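Local coordinates for carbonic anhydrase (Porphyridium purpureum, PDB 1DDZ), which probably catalyses the reversible, zinc-dependent hydration of carbon dioxide to hydrogencarbonate and a proton, as a beta-class carbonic anhydrase, at residues V112-V117 / T194-D199. Numbering follows the deposited sequence.
Sequences VLQYAV and TSIVQD
In the first of the two carbonic anhydrase regions of the chain, two helices of the alpha/beta fold pack side by side, and Leu113 and Gln114 of helix 107-119 meet Thr194 and Ile196 at the start of helix 195-202. The segments run in roughly the same direction, 27° apart, their axes approaching to 10.0 Å. Ile196 contributes the largest share of the buried surface. Its CD1 lies against Gln114 CB at 3.7 Å and also touches Leu113 CD1. Its other branch, CG2, sits anti to the backbone N and reaches Val117 CB at 3.9 Å. Leu113 and Thr194 approach tip to tip, Leu113 CD1 coming within 3.3 Å of Thr194 OG1 and 3.6 Å of Thr194 CG2. Thr194 is the N-cap: with chi1 at 62°, OG1 stands between the backbone N and the carbonyl carbon and accepts a nearly straight bond (171°) from Val197 N at 3.0 Å. The same hydroxyl also bonds the carbonyl O of Val191, joining the new helix to the end of helix 172-193. A valine in place of Thr194 would probably leave Val197 N without its capping acceptor and Val191 O without this hydroxyl partner. The amide of Gln114 extends beyond the contact, its OE1 taking hydrogen bonds from the backbone N atoms of Leu401 and Ile402 in the second region. No hydrogen bond links the two segments, so their cohesion rests on buried apolar packing, while Thr194 OG1 and Gln114 OE1 find their polar partners in the capped turn and in backbone groups beyond this interface.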
ATOM      1  N   VAL A 112      -6.158  -8.317  -6.788  1.00  7.00           N
ATOM      2  CA  VAL A 112      -6.213  -9.043  -8.060  1.00 10.39           C
ATOM      3  C   VAL A 112      -6.088 -10.563  -7.784  1.00 13.46           C
ATOM      4  O   VAL A 112      -6.807 -11.394  -8.361  1.00 13.43           O
ATOM      5  CB  VAL A 112      -5.104  -8.598  -9.034  1.00 12.50           C
ATOM      6  CG1 VAL A 112      -4.965  -9.610 -10.173  1.00 19.75           C
ATOM      7  CG2 VAL A 112      -5.455  -7.274  -9.639  1.00 16.85           C
ATOM      8  N   LEU A 113      -5.177 -10.920  -6.881  1.00 16.08           N
ATOM      9  CA  LEU A 113      -4.966 -12.314  -6.461  1.00 13.69           C
ATOM     10  C   LEU A 113      -6.260 -12.930  -5.871  1.00 11.50           C
ATOM     11  O   LEU A 113      -6.680 -14.006  -6.277  1.00 11.92           O
ATOM     12  CB  LEU A 113      -3.881 -12.370  -5.371  1.00 11.43           C
ATOM     13  CG  LEU A 113      -2.846 -13.505  -5.301  1.00 11.47           C
ATOM     14  CD1 LEU A 113      -2.399 -13.712  -3.827  1.00  9.80           C
ATOM     15  CD2 LEU A 113      -3.344 -14.781  -5.911  1.00  7.00           C
ATOM     16  N   GLN A 114      -6.843 -12.260  -4.878  1.00  9.28           N
ATOM     17  CA  GLN A 114      -8.038 -12.744  -4.243  1.00  8.86           C
ATOM     18  C   GLN A 114      -9.201 -12.850  -5.229  1.00 13.77           C
ATOM     19  O   GLN A 114      -9.955 -13.819  -5.194  1.00 14.28           O
ATOM     20  CB  GLN A 114      -8.407 -11.889  -3.043  1.00  7.00           C
ATOM     21  CG  GLN A 114      -9.527 -12.544  -2.229  1.00  8.63           C
ATOM     22  CD  GLN A 114      -9.725 -11.912  -0.879  1.00 12.75           C
ATOM     23  OE1 GLN A 114      -9.910 -10.708  -0.768  1.00 19.18           O
ATOM     24  NE2 GLN A 114      -9.699 -12.728   0.164  1.00 18.04           N
ATOM     25  N   TYR A 115      -9.327 -11.880  -6.126  1.00 13.50           N
ATOM     26  CA  TYR A 115     -10.394 -11.917  -7.122  1.00 13.81           C
ATOM     27  C   TYR A 115     -10.172 -13.154  -8.005  1.00 16.71           C
ATOM     28  O   TYR A 115     -11.078 -13.969  -8.175  1.00 16.21           O
ATOM     29  CB  TYR A 115     -10.382 -10.642  -7.977  1.00 11.10           C
ATOM     30  CG  TYR A 115     -11.553 -10.530  -8.919  1.00 11.40           C
ATOM     31  CD1 TYR A 115     -12.785 -10.044  -8.472  1.00 11.41           C
ATOM     32  CD2 TYR A 115     -11.431 -10.892 -10.258  1.00 11.08           C
ATOM     33  CE1 TYR A 115     -13.875  -9.915  -9.341  1.00 17.09           C
ATOM     34  CE2 TYR A 115     -12.509 -10.773 -11.142  1.00 15.31           C
ATOM     35  CZ  TYR A 115     -13.735 -10.282 -10.677  1.00 19.90           C
ATOM     36  OH  TYR A 115     -14.813 -10.154 -11.535  1.00 18.79           O
ATOM     37  N   ALA A 116      -8.955 -13.318  -8.517  1.00 15.26           N
ATOM     38  CA  ALA A 116      -8.610 -14.459  -9.363  1.00 13.87           C
ATOM     39  C   ALA A 116      -8.858 -15.798  -8.660  1.00 17.27           C
ATOM     40  O   ALA A 116      -9.437 -16.719  -9.241  1.00 15.91           O
ATOM     41  CB  ALA A 116      -7.133 -14.371  -9.805  1.00 13.84           C
ATOM     42  N   VAL A 117      -8.446 -15.900  -7.401  1.00 19.66           N
ATOM     43  CA  VAL A 117      -8.603 -17.142  -6.639  1.00 17.60           C
ATOM     44  C   VAL A 117     -10.011 -17.424  -6.093  1.00 18.80           C
ATOM     45  O   VAL A 117     -10.522 -18.530  -6.250  1.00 19.94           O
ATOM     46  CB  VAL A 117      -7.552 -17.215  -5.491  1.00 17.50           C
ATOM     47  CG1 VAL A 117      -7.761 -18.475  -4.640  1.00 11.64           C
ATOM     48  CG2 VAL A 117      -6.122 -17.187  -6.089  1.00 14.46           C
ATOM     49  N   THR A 194       0.966 -15.584   0.626  1.00  8.58           N
ATOM     50  CA  THR A 194      -0.211 -14.748   0.903  1.00  9.56           C
ATOM     51  C   THR A 194      -1.256 -15.536   1.672  1.00 10.76           C
ATOM     52  O   THR A 194      -1.352 -16.768   1.525  1.00 12.67           O
ATOM     53  CB  THR A 194      -0.915 -14.250  -0.383  1.00  7.11           C
ATOM     54  OG1 THR A 194      -1.381 -15.378  -1.129  1.00  7.00           O
ATOM     55  CG2 THR A 194       0.025 -13.384  -1.237  1.00  7.35           C
ATOM     56  N   SER A 195      -2.084 -14.831   2.439  1.00 12.07           N
ATOM     57  CA  SER A 195      -3.157 -15.479   3.196  1.00 10.50           C
ATOM     58  C   SER A 195      -4.103 -16.184   2.199  1.00 11.78           C
ATOM     59  O   SER A 195      -4.581 -17.281   2.422  1.00 10.95           O
ATOM     60  CB  SER A 195      -3.923 -14.429   4.013  1.00  9.63           C
ATOM     61  OG  SER A 195      -4.303 -13.322   3.207  1.00 11.14           O
ATOM     62  N   ILE A 196      -4.262 -15.568   1.033  1.00 13.01           N
ATOM     63  CA  ILE A 196      -5.122 -16.065  -0.037  1.00 12.84           C
ATOM     64  C   ILE A 196      -4.702 -17.463  -0.522  1.00 13.14           C
ATOM     65  O   ILE A 196      -5.503 -18.393  -0.513  1.00 10.66           O
ATOM     66  CB  ILE A 196      -5.129 -15.056  -1.214  1.00  8.45           C
ATOM     67  CG1 ILE A 196      -5.651 -13.701  -0.723  1.00  7.00           C
ATOM     68  CG2 ILE A 196      -5.919 -15.604  -2.378  1.00  7.00           C
ATOM     69  CD1 ILE A 196      -5.109 -12.531  -1.475  1.00  7.00           C
ATOM     70  N   VAL A 197      -3.439 -17.615  -0.922  1.00 13.49           N
ATOM     71  CA  VAL A 197      -2.960 -18.909  -1.381  1.00 11.72           C
ATOM     72  C   VAL A 197      -2.813 -19.909  -0.214  1.00 15.12           C
ATOM     73  O   VAL A 197      -3.058 -21.110  -0.397  1.00 14.99           O
ATOM     74  CB  VAL A 197      -1.677 -18.773  -2.180  1.00 11.65           C
ATOM     75  CG1 VAL A 197      -1.173 -20.135  -2.613  1.00  9.91           C
ATOM     76  CG2 VAL A 197      -1.916 -17.904  -3.393  1.00  7.00           C
ATOM     77  N   GLN A 198      -2.461 -19.430   0.981  1.00 10.62           N
ATOM     78  CA  GLN A 198      -2.374 -20.334   2.132  1.00 14.41           C
ATOM     79  C   GLN A 198      -3.776 -20.863   2.504  1.00 14.63           C
ATOM     80  O   GLN A 198      -3.960 -22.058   2.708  1.00 15.73           O
ATOM     81  CB  GLN A 198      -1.708 -19.661   3.340  1.00 10.71           C
ATOM     82  CG  GLN A 198      -0.196 -19.491   3.184  1.00  7.82           C
ATOM     83  CD  GLN A 198       0.564 -20.826   3.072  1.00 10.12           C
ATOM     84  OE1 GLN A 198       0.609 -21.596   4.013  1.00 16.05           O
ATOM     85  NE2 GLN A 198       1.195 -21.069   1.933  1.00  7.00           N
ATOM     86  N   ASP A 199      -4.778 -19.995   2.494  1.00 13.43           N
ATOM     87  CA  ASP A 199      -6.139 -20.419   2.801  1.00 14.47           C
ATOM     88  C   ASP A 199      -6.642 -21.419   1.763  1.00  9.38           C
ATOM     89  O   ASP A 199      -7.137 -22.474   2.097  1.00 13.39           O
ATOM     90  CB  ASP A 199      -7.077 -19.210   2.834  1.00 16.22           C
ATOM     91  CG  ASP A 199      -6.873 -18.344   4.038  1.00 14.76           C
ATOM     92  OD1 ASP A 199      -6.356 -18.829   5.068  1.00 18.96           O
ATOM     93  OD2 ASP A 199      -7.260 -17.166   3.949  1.00 25.20           O
TER